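Local coordinates for N-acetylneuraminic acid outer membrane channel protein NanC (Escherichia coli, PDB 2WJR) that forms a monomeric beta-barrel channel in the outer membrane that lets the sialic acid N-acetylneuraminic acid enter the bacterium, at residues A[83-89]-A[104-110]; A[98-104]-A[130-136]. The protein carries 1 engineered substitution. All coordinates share one frame; numbering follows the deposited sequence.

Contact 1: A[83-89]-A[104-110]; sequences TRYGPYV and RYRYDWK. With OCT (N-octane), chain G; EPE (4-(2-hydroxyethyl)-1-piperazine ethanesulfonic acid), chain B.
The guanidinium of Arg-84 lies flat over the carboxylate of Asp-108, the two planes 19° apart and stacked. Arg-84 NE to Asp-108 OD2 is 3.7 Å, a long salt bridge of charges alone, since that oxygen stands well out of the guanidinium plane. The N-H groups of Arg-84 serve others: NE donates a hydrogen bond to a water that in turn donates to Asp-108 OD1, and NH2 reaches O2S of a buffer sulfonate at 2.8 Å. Arg-106 holds the same carboxylate side-on, with NE to Asp-108 OD1 and NH2 to Asp-108 OD2 both at 2.8 Å, so one arginine covers a face of the acid while the other takes both its oxygens, and the negative charge probably makes the close pair Arg-84 NH1 and Arg-106 NH2 tolerable. Were Arg-84 an alanine, Asp-108 would probably lose the charge stacked on one face, and the sulfonate one of its donors.

Gly-86 makes room for this network: its CA is 3.3 Å from Asp-108 OD1, and a side chain would run into that oxygen. Further along, Tyr-88 takes the crowded position (chi1 65°), which turns one face of its ring to CD of Arg-104, 3.9 Å from the centroid, a CH-pi contact. On the other side of the sheet, octane crosses the face of the Tyr-107 ring, and CD2 of Tyr-85 meets the edge of Trp-109.

The two antiparallel strands form the hairpin 82-94/99-110 of the barrel wall, flanked by strand 68-79, which Arg-84 touches at His-77, and by strand 126-136, where Arg-106 packs on Arg-128.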
ATOM      1  N   THR A  83       5.296  16.523   3.162  1.00 25.35           N
ATOM      2  CA  THR A  83       6.025  15.342   2.685  1.00 24.70           C
ATOM      3  C   THR A  83       6.273  14.362   3.824  1.00 23.50           C
ATOM      4  O   THR A  83       6.590  14.749   4.946  1.00 22.19           O
ATOM      5  CB  THR A  83       7.366  15.728   2.027  1.00 24.57           C
ATOM      6  OG1 THR A  83       7.129  16.649   0.951  1.00 27.25           O
ATOM      7  CG2 THR A  83       8.096  14.478   1.497  1.00 25.23           C
ATOM      8  N   ARG A  84       6.098  13.082   3.521  1.00 22.91           N
ATOM      9  CA  ARG A  84       6.317  12.013   4.481  1.00 21.89           C
ATOM     10  C   ARG A  84       7.306  11.026   3.861  1.00 21.54           C
ATOM     11  O   ARG A  84       7.090  10.576   2.753  1.00 20.96           O
ATOM     12  CB  ARG A  84       5.003  11.318   4.772  1.00 21.72           C
ATOM     13  CG  ARG A  84       5.074  10.199   5.782  1.00 22.83           C
ATOM     14  CD  ARG A  84       3.788   9.392   5.696  1.00 21.70           C
ATOM     15  NE  ARG A  84       3.871   8.396   4.616  1.00 21.80           N
ATOM     16  CZ  ARG A  84       2.838   7.730   4.096  1.00 22.52           C
ATOM     17  NH1 ARG A  84       3.053   6.823   3.145  1.00 23.06           N
ATOM     18  NH2 ARG A  84       1.595   7.952   4.500  1.00 23.70           N
ATOM     19  N   TYR A  85       8.359  10.701   4.599  1.00 20.46           N
ATOM     20  CA  TYR A  85       9.445   9.853   4.088  1.00 21.11           C
ATOM     21  C   TYR A  85       9.378   8.487   4.757  1.00 20.30           C
ATOM     22  O   TYR A  85       9.329   8.411   5.998  1.00 20.11           O
ATOM     23  CB  TYR A  85      10.779  10.502   4.395  1.00 21.38           C
ATOM     24  CG  TYR A  85      11.009  11.820   3.695  1.00 24.13           C
ATOM     25  CD1 TYR A  85      11.283  11.866   2.315  1.00 26.73           C
ATOM     26  CD2 TYR A  85      10.945  13.025   4.393  1.00 27.60           C
ATOM     27  CE1 TYR A  85      11.506  13.056   1.672  1.00 27.02           C
ATOM     28  CE2 TYR A  85      11.161  14.244   3.739  1.00 28.03           C
ATOM     29  CZ  TYR A  85      11.448  14.243   2.382  1.00 29.45           C
ATOM     30  OH  TYR A  85      11.658  15.435   1.727  1.00 31.25           O
ATOM     31  N   GLY A  86       9.389   7.425   3.941  1.00 19.30           N
ATOM     32  CA  GLY A  86       9.222   6.063   4.433  1.00 18.91           C
ATOM     33  C   GLY A  86      10.321   5.104   4.027  1.00 18.82           C
ATOM     34  O   GLY A  86      10.107   4.285   3.129  1.00 19.49           O
ATOM     35  N   PRO A  87      11.509   5.235   4.640  1.00 18.72           N
ATOM     36  CA  PRO A  87      12.567   4.285   4.360  1.00 18.96           C
ATOM     37  C   PRO A  87      12.116   2.896   4.805  1.00 18.73           C
ATOM     38  O   PRO A  87      11.348   2.762   5.777  1.00 18.18           O
ATOM     39  CB  PRO A  87      13.736   4.810   5.173  1.00 18.76           C
ATOM     40  CG  PRO A  87      13.116   5.622   6.273  1.00 18.72           C
ATOM     41  CD  PRO A  87      11.939   6.244   5.624  1.00 19.35           C
ATOM     42  N   TYR A  88      12.524   1.866   4.059  1.00 18.02           N
ATOM     43  CA  TYR A  88      12.106   0.520   4.366  1.00 17.42           C
ATOM     44  C   TYR A  88      13.105  -0.546   3.945  1.00 17.89           C
ATOM     45  O   TYR A  88      14.051  -0.260   3.192  1.00 17.84           O
ATOM     46  CB  TYR A  88      10.745   0.213   3.727  1.00 17.13           C
ATOM     47  CG  TYR A  88      10.641   0.186   2.200  1.00 17.77           C
ATOM     48  CD1 TYR A  88       9.905   1.150   1.520  1.00 17.83           C
ATOM     49  CD2 TYR A  88      11.218  -0.844   1.448  1.00 16.80           C
ATOM     50  CE1 TYR A  88       9.750   1.096   0.136  1.00 19.07           C
ATOM     51  CE2 TYR A  88      11.038  -0.918   0.096  1.00 18.01           C
ATOM     52  CZ  TYR A  88      10.335   0.056  -0.561  1.00 16.76           C
ATOM     53  OH  TYR A  88      10.188  -0.023  -1.918  1.00 18.70           O
ATOM     54  N   VAL A  89      12.886  -1.759   4.454  1.00 18.13           N
ATOM     55  CA  VAL A  89      13.534  -2.939   3.891  1.00 18.60           C
ATOM     56  C   VAL A  89      12.497  -4.007   3.643  1.00 18.50           C
ATOM     57  O   VAL A  89      11.710  -4.354   4.544  1.00 18.76           O
ATOM     58  CB  VAL A  89      14.655  -3.492   4.780  1.00 19.07           C
ATOM     59  CG1 VAL A  89      15.299  -4.755   4.104  1.00 19.39           C
ATOM     60  CG2 VAL A  89      15.699  -2.421   5.032  1.00 20.63           C
ATOM     61  N   ARG A 104       7.923  -6.617   4.837  1.00 15.73           N
ATOM     62  CA  ARG A 104       8.521  -5.312   4.808  1.00 15.44           C
ATOM     63  C   ARG A 104       8.288  -4.597   6.131  1.00 15.88           C
ATOM     64  O   ARG A 104       7.216  -4.696   6.725  1.00 15.79           O
ATOM     65  CB  ARG A 104       7.941  -4.476   3.692  1.00 15.82           C
ATOM     66  CG  ARG A 104       8.637  -3.142   3.451  1.00 16.52           C
ATOM     67  CD  ARG A 104       7.974  -2.424   2.321  1.00 20.16           C
ATOM     68  NE  ARG A 104       6.610  -2.009   2.638  1.00 19.67           N
ATOM     69  CZ  ARG A 104       5.739  -1.538   1.756  1.00 21.87           C
ATOM     70  NH1 ARG A 104       6.083  -1.400   0.471  1.00 22.45           N
ATOM     71  NH2 ARG A 104       4.520  -1.205   2.147  1.00 21.43           N
ATOM     72  N   TYR A 105       9.331  -3.929   6.584  1.00 15.77           N
ATOM     73  CA  TYR A 105       9.206  -2.944   7.633  1.00 16.82           C
ATOM     74  C   TYR A 105       9.545  -1.582   7.064  1.00 16.73           C
ATOM     75  O   TYR A 105      10.606  -1.395   6.426  1.00 18.13           O
ATOM     76  CB  TYR A 105      10.128  -3.249   8.817  1.00 16.70           C
ATOM     77  CG  TYR A 105      10.201  -2.039   9.715  1.00 18.13           C
ATOM     78  CD1 TYR A 105       9.167  -1.759  10.612  1.00 18.02           C
ATOM     79  CD2 TYR A 105      11.259  -1.140   9.621  1.00 17.50           C
ATOM     80  CE1 TYR A 105       9.207  -0.632  11.430  1.00 17.85           C
ATOM     81  CE2 TYR A 105      11.302  -0.003  10.426  1.00 20.58           C
ATOM     82  CZ  TYR A 105      10.270   0.242  11.323  1.00 20.14           C
ATOM     83  OH  TYR A 105      10.329   1.370  12.107  1.00 22.79           O
ATOM     84  N   ARG A 106       8.651  -0.622   7.309  1.00 16.82           N
ATOM     85  CA  ARG A 106       8.812   0.754   6.856  1.00 16.25           C
ATOM     86  C   ARG A 106       8.552   1.712   8.025  1.00 16.85           C
ATOM     87  O   ARG A 106       7.607   1.497   8.803  1.00 16.88           O
ATOM     88  CB  ARG A 106       7.811   1.052   5.747  1.00 15.77           C
ATOM     89  CG  ARG A 106       7.963   2.435   5.059  1.00 17.92           C
ATOM     90  CD  ARG A 106       6.997   2.477   3.890  1.00 19.98           C
ATOM     91  NE  ARG A 106       5.718   3.109   4.237  1.00 20.67           N
ATOM     92  CZ  ARG A 106       4.546   2.865   3.664  1.00 22.00           C
ATOM     93  NH1 ARG A 106       4.419   1.953   2.698  1.00 22.97           N
ATOM     94  NH2 ARG A 106       3.483   3.546   4.060  1.00 20.53           N
ATOM     95  N   TYR A 107       9.397   2.729   8.132  1.00 17.63           N
ATOM     96  CA  TYR A 107       9.249   3.826   9.106  1.00 18.29           C
ATOM     97  C   TYR A 107       8.834   5.095   8.371  1.00 18.95           C
ATOM     98  O   TYR A 107       9.642   5.671   7.642  1.00 19.08           O
ATOM     99  CB  TYR A 107      10.570   4.068   9.837  1.00 19.23           C
ATOM    100  CG  TYR A 107      10.528   5.199  10.864  1.00 20.20           C
ATOM    101  CD1 TYR A 107       9.693   5.121  11.967  1.00 19.52           C
ATOM    102  CD2 TYR A 107      11.335   6.321  10.727  1.00 22.91           C
ATOM    103  CE1 TYR A 107       9.642   6.143  12.915  1.00 19.71           C
ATOM    104  CE2 TYR A 107      11.308   7.356  11.679  1.00 22.38           C
ATOM    105  CZ  TYR A 107      10.448   7.255  12.764  1.00 23.70           C
ATOM    106  OH  TYR A 107      10.416   8.273  13.706  1.00 24.85           O
ATOM    107  N   ASP A 108       7.583   5.505   8.584  1.00 18.88           N
ATOM    108  CA  ASP A 108       7.004   6.674   7.965  1.00 20.33           C
ATOM    109  C   ASP A 108       7.210   7.876   8.888  1.00 21.32           C
ATOM    110  O   ASP A 108       6.647   7.943  10.005  1.00 20.81           O
ATOM    111  CB  ASP A 108       5.524   6.449   7.712  1.00 20.36           C
ATOM    112  CG  ASP A 108       5.261   5.604   6.469  1.00 20.99           C
ATOM    113  OD1 ASP A 108       6.172   5.456   5.616  1.00 19.46           O
ATOM    114  OD2 ASP A 108       4.142   5.088   6.349  1.00 17.39           O
ATOM    115  N   TRP A 109       8.046   8.787   8.422  1.00 21.96           N
ATOM    116  CA  TRP A 109       8.471   9.949   9.192  1.00 23.27           C
ATOM    117  C   TRP A 109       7.895  11.177   8.497  1.00 23.28           C
ATOM    118  O   TRP A 109       8.127  11.379   7.303  1.00 23.32           O
ATOM    119  CB  TRP A 109       9.993  10.000   9.257  1.00 23.86           C
ATOM    120  CG  TRP A 109      10.523  11.149  10.069  1.00 25.31           C
ATOM    121  CD1 TRP A 109      10.745  11.170  11.412  1.00 24.77           C
ATOM    122  CD2 TRP A 109      10.893  12.450   9.578  1.00 26.77           C
ATOM    123  NE1 TRP A 109      11.238  12.394  11.788  1.00 24.26           N
ATOM    124  CE2 TRP A 109      11.339  13.199  10.686  1.00 26.09           C
ATOM    125  CE3 TRP A 109      10.905  13.044   8.310  1.00 27.61           C
ATOM    126  CZ2 TRP A 109      11.790  14.515  10.569  1.00 26.28           C
ATOM    127  CZ3 TRP A 109      11.346  14.364   8.193  1.00 28.50           C
ATOM    128  CH2 TRP A 109      11.782  15.085   9.323  1.00 27.39           C
ATOM    129  N   LYS A 110       7.120  11.980   9.221  1.00 22.76           N
ATOM    130  CA  LYS A 110       6.519  13.184   8.637  1.00 23.16           C
ATOM    131  C   LYS A 110       7.445  14.382   8.773  1.00 23.87           C
ATOM    132  O   LYS A 110       7.943  14.676   9.860  1.00 23.89           O
ATOM    133  CB  LYS A 110       5.174  13.501   9.283  1.00 23.19           C
ATOM    134  CG  LYS A 110       4.051  12.656   8.786  1.00 21.96           C
ATOM    135  CD  LYS A 110       2.776  12.914   9.550  1.00 23.05           C
ATOM    136  CE  LYS A 110       1.635  12.063   9.053  1.00 23.11           C
ATOM    137  NZ  LYS A 110       0.351  12.324   9.769  1.00 24.20           N
TER
HETATM  138  C1  OCT G1221      12.923   5.496  15.538  1.00 50.70           C
HETATM  139  C2  OCT G1221      13.058   4.228  14.676  1.00 50.85           C
HETATM  140  C3  OCT G1221      13.659   4.535  13.292  1.00 50.27           C
HETATM  141  C4  OCT G1221      13.722   3.308  12.363  1.00 49.06           C
HETATM  142  C5  OCT G1221      14.256   3.687  10.960  1.00 47.21           C
HETATM  143  C6  OCT G1221      14.810   2.473  10.185  1.00 45.79           C
HETATM  144  C7  OCT G1221      14.846   2.684   8.657  1.00 44.02           C
HETATM  145  C8  OCT G1221      14.461   1.414   7.871  1.00 41.71           C
HETATM  146  N1  EPE B1216      -3.152   7.318   6.904  0.70 32.31           N
HETATM  147  C2  EPE B1216      -2.884   6.012   7.546  0.70 32.70           C
HETATM  148  C3  EPE B1216      -4.193   5.269   7.817  0.70 32.36           C
HETATM  149  N4  EPE B1216      -4.942   5.074   6.583  0.70 33.28           N
HETATM  150  C5  EPE B1216      -5.246   6.366   5.991  0.70 33.46           C
HETATM  151  C6  EPE B1216      -3.988   7.167   5.692  0.70 33.44           C
HETATM  152  C7  EPE B1216      -6.127   4.281   6.852  0.70 32.63           C
HETATM  153  C8  EPE B1216      -6.927   3.933   5.604  0.70 33.12           C
HETATM  154  O8  EPE B1216      -7.925   4.920   5.439  0.70 33.89           O
HETATM  155  C9  EPE B1216      -1.867   7.921   6.544  0.70 31.22           C
HETATM  156  C10 EPE B1216      -2.054   9.303   5.928  0.70 31.02           C
HETATM  157  S   EPE B1216      -0.680  10.406   6.312  0.70 30.44           S
HETATM  158  O1S EPE B1216      -0.678  11.454   5.298  0.70 31.14           O
HETATM  159  O2S EPE B1216       0.608   9.744   6.366  0.70 25.98           O
HETATM  160  O3S EPE B1216      -0.946  11.022   7.621  0.70 31.39           O
HETATM  161  O   HOH W   1       6.022   7.085   3.500  1.00 21.66           O

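Contact 2: A[98-104]-A[130-136]; sequences DLNFGIR and DGYVTYH. With OCT (N-octane), chain E.
Asp-130 OD2 is gripped by several groups at once: Arg-104 NH2 at 2.9 Å, a water donating at 2.7 Å, and NE of Arg-128 in a further salt bridge. The setting is an antiparallel strand pair in the wall of the porin beta-barrel, with Arg-104 and Asp-130 as a hydrogen-bonded pair. The two side chains run side by side, yet their flat groups stand 89° apart, and NH2 of Arg-104 comes down on OD2 from above the carboxylate plane. The water also accepts from Arg-104 NE, bridging the same two residues. OD1 of Asp-130 is held by Thr-148 and Gln-146 of strand 141-152, so both carboxylate oxygens have partners.

Tyr-132 swings toward the opposite strand (chi1 -57°, CG anti to the carbonyl carbon), its ring edge passing alongside Gly-102. This carries OH over the centre of the Arg-104 guanidinium, 3.1 Å from CZ, with the planes 86° apart; the hydroxyl lies over a face, badly placed for the arginine N-H groups. A side chain at Gly-102 would crowd Tyr-132 CB.

The other face of the sheet carries Leu-99, Phe-101, Ile-103 and Val-133. CD1 of Phe-101 brings its ring edge to Val-133 CG2 at 3.6 Å, while CG1 of the valine meets Leu-99 CD1. An octane lies across this face, past Val-133 and Ile-103 and over Gly-131, where a CB would collide with it; such a molecule suits the lipid-facing side of a transmembrane strand. Toward the periplasmic end, Asn-100 ND2 is hydrogen-bonded to Asp-94 and Ser-92, and one water joins the polar side chains of the opposite face, 2.6 Å from Asn-100 OD1 and 2.8 Å from Thr-134 OG1.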
ATOM      1  N   ASP A  98       5.535 -20.398  -8.579  1.00 24.52           N
ATOM      2  CA  ASP A  98       4.140 -19.980  -8.421  1.00 24.00           C
ATOM      3  C   ASP A  98       3.780 -19.404  -7.043  1.00 23.23           C
ATOM      4  O   ASP A  98       2.629 -19.032  -6.830  1.00 23.10           O
ATOM      5  CB  ASP A  98       3.230 -21.169  -8.660  1.00 24.66           C
ATOM      6  CG  ASP A  98       3.335 -21.697 -10.085  1.00 26.95           C
ATOM      7  OD1 ASP A  98       3.557 -20.877 -11.008  1.00 29.72           O
ATOM      8  OD2 ASP A  98       3.173 -22.917 -10.251  1.00 30.36           O
ATOM      9  N   LEU A  99       4.743 -19.341  -6.131  1.00 22.15           N
ATOM     10  CA  LEU A  99       4.469 -18.893  -4.753  1.00 22.22           C
ATOM     11  C   LEU A  99       5.577 -17.982  -4.249  1.00 21.34           C
ATOM     12  O   LEU A  99       6.742 -18.402  -4.108  1.00 22.11           O
ATOM     13  CB  LEU A  99       4.294 -20.102  -3.817  1.00 22.88           C
ATOM     14  CG  LEU A  99       3.884 -19.872  -2.359  1.00 23.82           C
ATOM     15  CD1 LEU A  99       2.542 -19.165  -2.271  1.00 26.59           C
ATOM     16  CD2 LEU A  99       3.826 -21.229  -1.640  1.00 24.72           C
ATOM     17  N   ASN A 100       5.206 -16.737  -3.956  1.00 19.83           N
ATOM     18  CA  ASN A 100       6.129 -15.741  -3.447  1.00 19.82           C
ATOM     19  C   ASN A 100       5.668 -15.196  -2.095  1.00 18.79           C
ATOM     20  O   ASN A 100       4.495 -14.932  -1.905  1.00 18.20           O
ATOM     21  CB  ASN A 100       6.263 -14.570  -4.428  1.00 20.64           C
ATOM     22  CG  ASN A 100       7.129 -13.418  -3.875  1.00 22.84           C
ATOM     23  OD1 ASN A 100       6.641 -12.523  -3.169  1.00 26.63           O
ATOM     24  ND2 ASN A 100       8.404 -13.425  -4.224  1.00 25.15           N
ATOM     25  N   PHE A 101       6.614 -15.042  -1.183  1.00 18.76           N
ATOM     26  CA  PHE A 101       6.353 -14.482   0.143  1.00 18.57           C
ATOM     27  C   PHE A 101       7.181 -13.239   0.299  1.00 18.76           C
ATOM     28  O   PHE A 101       8.288 -13.126  -0.263  1.00 19.49           O
ATOM     29  CB  PHE A 101       6.734 -15.449   1.229  1.00 18.12           C
ATOM     30  CG  PHE A 101       5.947 -16.723   1.211  1.00 18.90           C
ATOM     31  CD1 PHE A 101       4.651 -16.758   1.642  1.00 20.41           C
ATOM     32  CD2 PHE A 101       6.532 -17.891   0.771  1.00 20.05           C
ATOM     33  CE1 PHE A 101       3.937 -17.927   1.631  1.00 22.22           C
ATOM     34  CE2 PHE A 101       5.811 -19.064   0.754  1.00 19.54           C
ATOM     35  CZ  PHE A 101       4.532 -19.082   1.176  1.00 20.02           C
ATOM     36  N   GLY A 102       6.660 -12.289   1.068  1.00 18.53           N
ATOM     37  CA  GLY A 102       7.318 -11.017   1.225  1.00 17.45           C
ATOM     38  C   GLY A 102       7.022 -10.444   2.593  1.00 17.09           C
ATOM     39  O   GLY A 102       5.952 -10.677   3.132  1.00 16.12           O
ATOM     40  N   ILE A 103       7.998  -9.754   3.154  1.00 16.03           N
ATOM     41  CA  ILE A 103       7.790  -9.005   4.411  1.00 16.78           C
ATOM     42  C   ILE A 103       8.544  -7.687   4.339  1.00 15.99           C
ATOM     43  O   ILE A 103       9.673  -7.631   3.881  1.00 16.29           O
ATOM     44  CB  ILE A 103       8.209  -9.848   5.649  1.00 16.23           C
ATOM     45  CG1 ILE A 103       7.864  -9.145   6.984  1.00 19.36           C
ATOM     46  CG2 ILE A 103       9.707 -10.223   5.592  1.00 18.03           C
ATOM     47  CD1 ILE A 103       6.492  -9.472   7.538  1.00 22.88           C
ATOM     48  N   ARG A 104       7.923  -6.617   4.837  1.00 15.73           N
ATOM     49  CA  ARG A 104       8.521  -5.312   4.808  1.00 15.44           C
ATOM     50  C   ARG A 104       8.288  -4.597   6.131  1.00 15.88           C
ATOM     51  O   ARG A 104       7.216  -4.696   6.725  1.00 15.79           O
ATOM     52  CB  ARG A 104       7.941  -4.476   3.692  1.00 15.82           C
ATOM     53  CG  ARG A 104       8.637  -3.142   3.451  1.00 16.52           C
ATOM     54  CD  ARG A 104       7.974  -2.424   2.321  1.00 20.16           C
ATOM     55  NE  ARG A 104       6.610  -2.009   2.638  1.00 19.67           N
ATOM     56  CZ  ARG A 104       5.739  -1.538   1.756  1.00 21.87           C
ATOM     57  NH1 ARG A 104       6.083  -1.400   0.471  1.00 22.45           N
ATOM     58  NH2 ARG A 104       4.520  -1.205   2.147  1.00 21.43           N
ATOM     59  N   ASP A 130       4.310  -4.833   6.503  1.00 17.17           N
ATOM     60  CA  ASP A 130       3.475  -5.471   5.512  1.00 16.57           C
ATOM     61  C   ASP A 130       3.987  -6.890   5.265  1.00 16.35           C
ATOM     62  O   ASP A 130       5.189  -7.107   5.186  1.00 17.01           O
ATOM     63  CB  ASP A 130       3.491  -4.692   4.197  1.00 16.64           C
ATOM     64  CG  ASP A 130       2.780  -3.350   4.295  1.00 17.07           C
ATOM     65  OD1 ASP A 130       1.553  -3.295   4.058  1.00 18.54           O
ATOM     66  OD2 ASP A 130       3.484  -2.347   4.547  1.00 18.35           O
ATOM     67  N   GLY A 131       3.060  -7.821   5.175  1.00 16.48           N
ATOM     68  CA  GLY A 131       3.317  -9.202   4.769  1.00 17.09           C
ATOM     69  C   GLY A 131       2.638  -9.434   3.430  1.00 17.36           C
ATOM     70  O   GLY A 131       1.561  -8.893   3.164  1.00 16.46           O
ATOM     71  N   TYR A 132       3.257 -10.263   2.585  1.00 18.07           N
ATOM     72  CA  TYR A 132       2.780 -10.478   1.217  1.00 18.47           C
ATOM     73  C   TYR A 132       2.838 -11.967   0.879  1.00 19.25           C
ATOM     74  O   TYR A 132       3.818 -12.651   1.199  1.00 18.09           O
ATOM     75  CB  TYR A 132       3.672  -9.759   0.197  1.00 19.37           C
ATOM     76  CG  TYR A 132       3.843  -8.278   0.378  1.00 19.41           C
ATOM     77  CD1 TYR A 132       3.037  -7.383  -0.298  1.00 21.68           C
ATOM     78  CD2 TYR A 132       4.821  -7.772   1.231  1.00 18.57           C
ATOM     79  CE1 TYR A 132       3.203  -6.028  -0.142  1.00 22.10           C
ATOM     80  CE2 TYR A 132       4.994  -6.421   1.402  1.00 21.03           C
ATOM     81  CZ  TYR A 132       4.182  -5.554   0.707  1.00 21.53           C
ATOM     82  OH  TYR A 132       4.343  -4.215   0.874  1.00 23.25           O
ATOM     83  N   VAL A 133       1.782 -12.458   0.245  1.00 20.29           N
ATOM     84  CA  VAL A 133       1.789 -13.775  -0.374  1.00 21.44           C
ATOM     85  C   VAL A 133       1.145 -13.662  -1.750  1.00 21.42           C
ATOM     86  O   VAL A 133       0.045 -13.109  -1.896  1.00 22.51           O
ATOM     87  CB  VAL A 133       1.046 -14.843   0.467  1.00 20.79           C
ATOM     88  CG1 VAL A 133       1.237 -16.204  -0.174  1.00 22.86           C
ATOM     89  CG2 VAL A 133       1.555 -14.895   1.906  1.00 24.79           C
ATOM     90  N   THR A 134       1.844 -14.144  -2.772  1.00 21.91           N
ATOM     91  CA  THR A 134       1.340 -14.115  -4.146  1.00 22.14           C
ATOM     92  C   THR A 134       1.363 -15.544  -4.661  1.00 22.28           C
ATOM     93  O   THR A 134       2.402 -16.210  -4.596  1.00 22.04           O
ATOM     94  CB  THR A 134       2.200 -13.241  -5.071  1.00 22.57           C
ATOM     95  OG1 THR A 134       2.260 -11.916  -4.550  1.00 24.92           O
ATOM     96  CG2 THR A 134       1.592 -13.199  -6.525  1.00 23.17           C
ATOM     97  N   TYR A 135       0.213 -16.004  -5.140  1.00 22.49           N
ATOM     98  CA  TYR A 135       0.035 -17.390  -5.561  1.00 23.35           C
ATOM     99  C   TYR A 135      -0.564 -17.422  -6.965  1.00 23.26           C
ATOM    100  O   TYR A 135      -1.718 -17.068  -7.191  1.00 22.09           O
ATOM    101  CB  TYR A 135      -0.839 -18.142  -4.567  1.00 23.81           C
ATOM    102  CG  TYR A 135      -1.242 -19.538  -4.991  1.00 25.70           C
ATOM    103  CD1 TYR A 135      -2.522 -20.008  -4.730  1.00 28.76           C
ATOM    104  CD2 TYR A 135      -0.355 -20.380  -5.663  1.00 28.66           C
ATOM    105  CE1 TYR A 135      -2.904 -21.284  -5.093  1.00 30.23           C
ATOM    106  CE2 TYR A 135      -0.727 -21.681  -6.030  1.00 30.95           C
ATOM    107  CZ  TYR A 135      -2.019 -22.113  -5.749  1.00 30.98           C
ATOM    108  OH  TYR A 135      -2.446 -23.366  -6.113  1.00 31.91           O
ATOM    109  N   HIS A 136       0.273 -17.812  -7.915  1.00 24.36           N
ATOM    110  CA  HIS A 136      -0.145 -18.035  -9.298  1.00 25.42           C
ATOM    111  C   HIS A 136      -0.832 -19.390  -9.332  1.00 25.90           C
ATOM    112  O   HIS A 136      -0.177 -20.444  -9.325  1.00 26.68           O
ATOM    113  CB  HIS A 136       1.066 -17.998 -10.233  1.00 25.47           C
ATOM    114  CG  HIS A 136       1.838 -16.721 -10.168  1.00 27.49           C
ATOM    115  ND1 HIS A 136       1.271 -15.490 -10.436  1.00 29.20           N
ATOM    116  CD2 HIS A 136       3.144 -16.483  -9.888  1.00 29.60           C
ATOM    117  CE1 HIS A 136       2.193 -14.549 -10.316  1.00 29.76           C
ATOM    118  NE2 HIS A 136       3.334 -15.123  -9.968  1.00 29.20           N
TER
HETATM  119  C1  OCT E1219       0.748 -12.723   4.409  1.00 42.17           C
HETATM  120  C2  OCT E1219       1.896 -12.921   5.411  1.00 43.86           C
HETATM  121  C3  OCT E1219       3.083 -13.644   4.759  1.00 44.98           C
HETATM  122  C4  OCT E1219       4.331 -13.670   5.662  1.00 45.75           C
HETATM  123  C5  OCT E1219       5.610 -13.437   4.850  1.00 46.26           C
HETATM  124  C6  OCT E1219       6.825 -14.256   5.349  1.00 46.47           C
HETATM  125  C7  OCT E1219       8.158 -13.716   4.767  1.00 45.93           C
HETATM  126  C8  OCT E1219       9.350 -14.686   4.899  1.00 45.15           C
HETATM  127  O   HOH W   2       0.604 -21.240 -12.370  1.00 48.97           O
HETATM  128  O   HOH W   3       4.246 -11.701  -2.583  1.00 30.56           O
HETATM  129  O   HOH W   4       6.006  -2.023   5.340  1.00 13.68           O

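How the contacts relate
From the N terminus, the chain runs along strand 82-94, turns on the periplasmic side and returns on strand 99-110, where contact 1 closes the hairpin in its extracellular half. It then makes a long extracellular excursion through 114-115 and 121-122 before strand 126-136 comes back down, and contact 2 closes that loop nearer the periplasm. The two closures cross rather than nest, since their segments alternate in sequence. Strand 99-110 is the middle member of the three-strand run, and its Arg-104 belongs to both contacts. Their centres are 20 Å apart, so together they fasten both edges of one strand at different levels of the barrel wall.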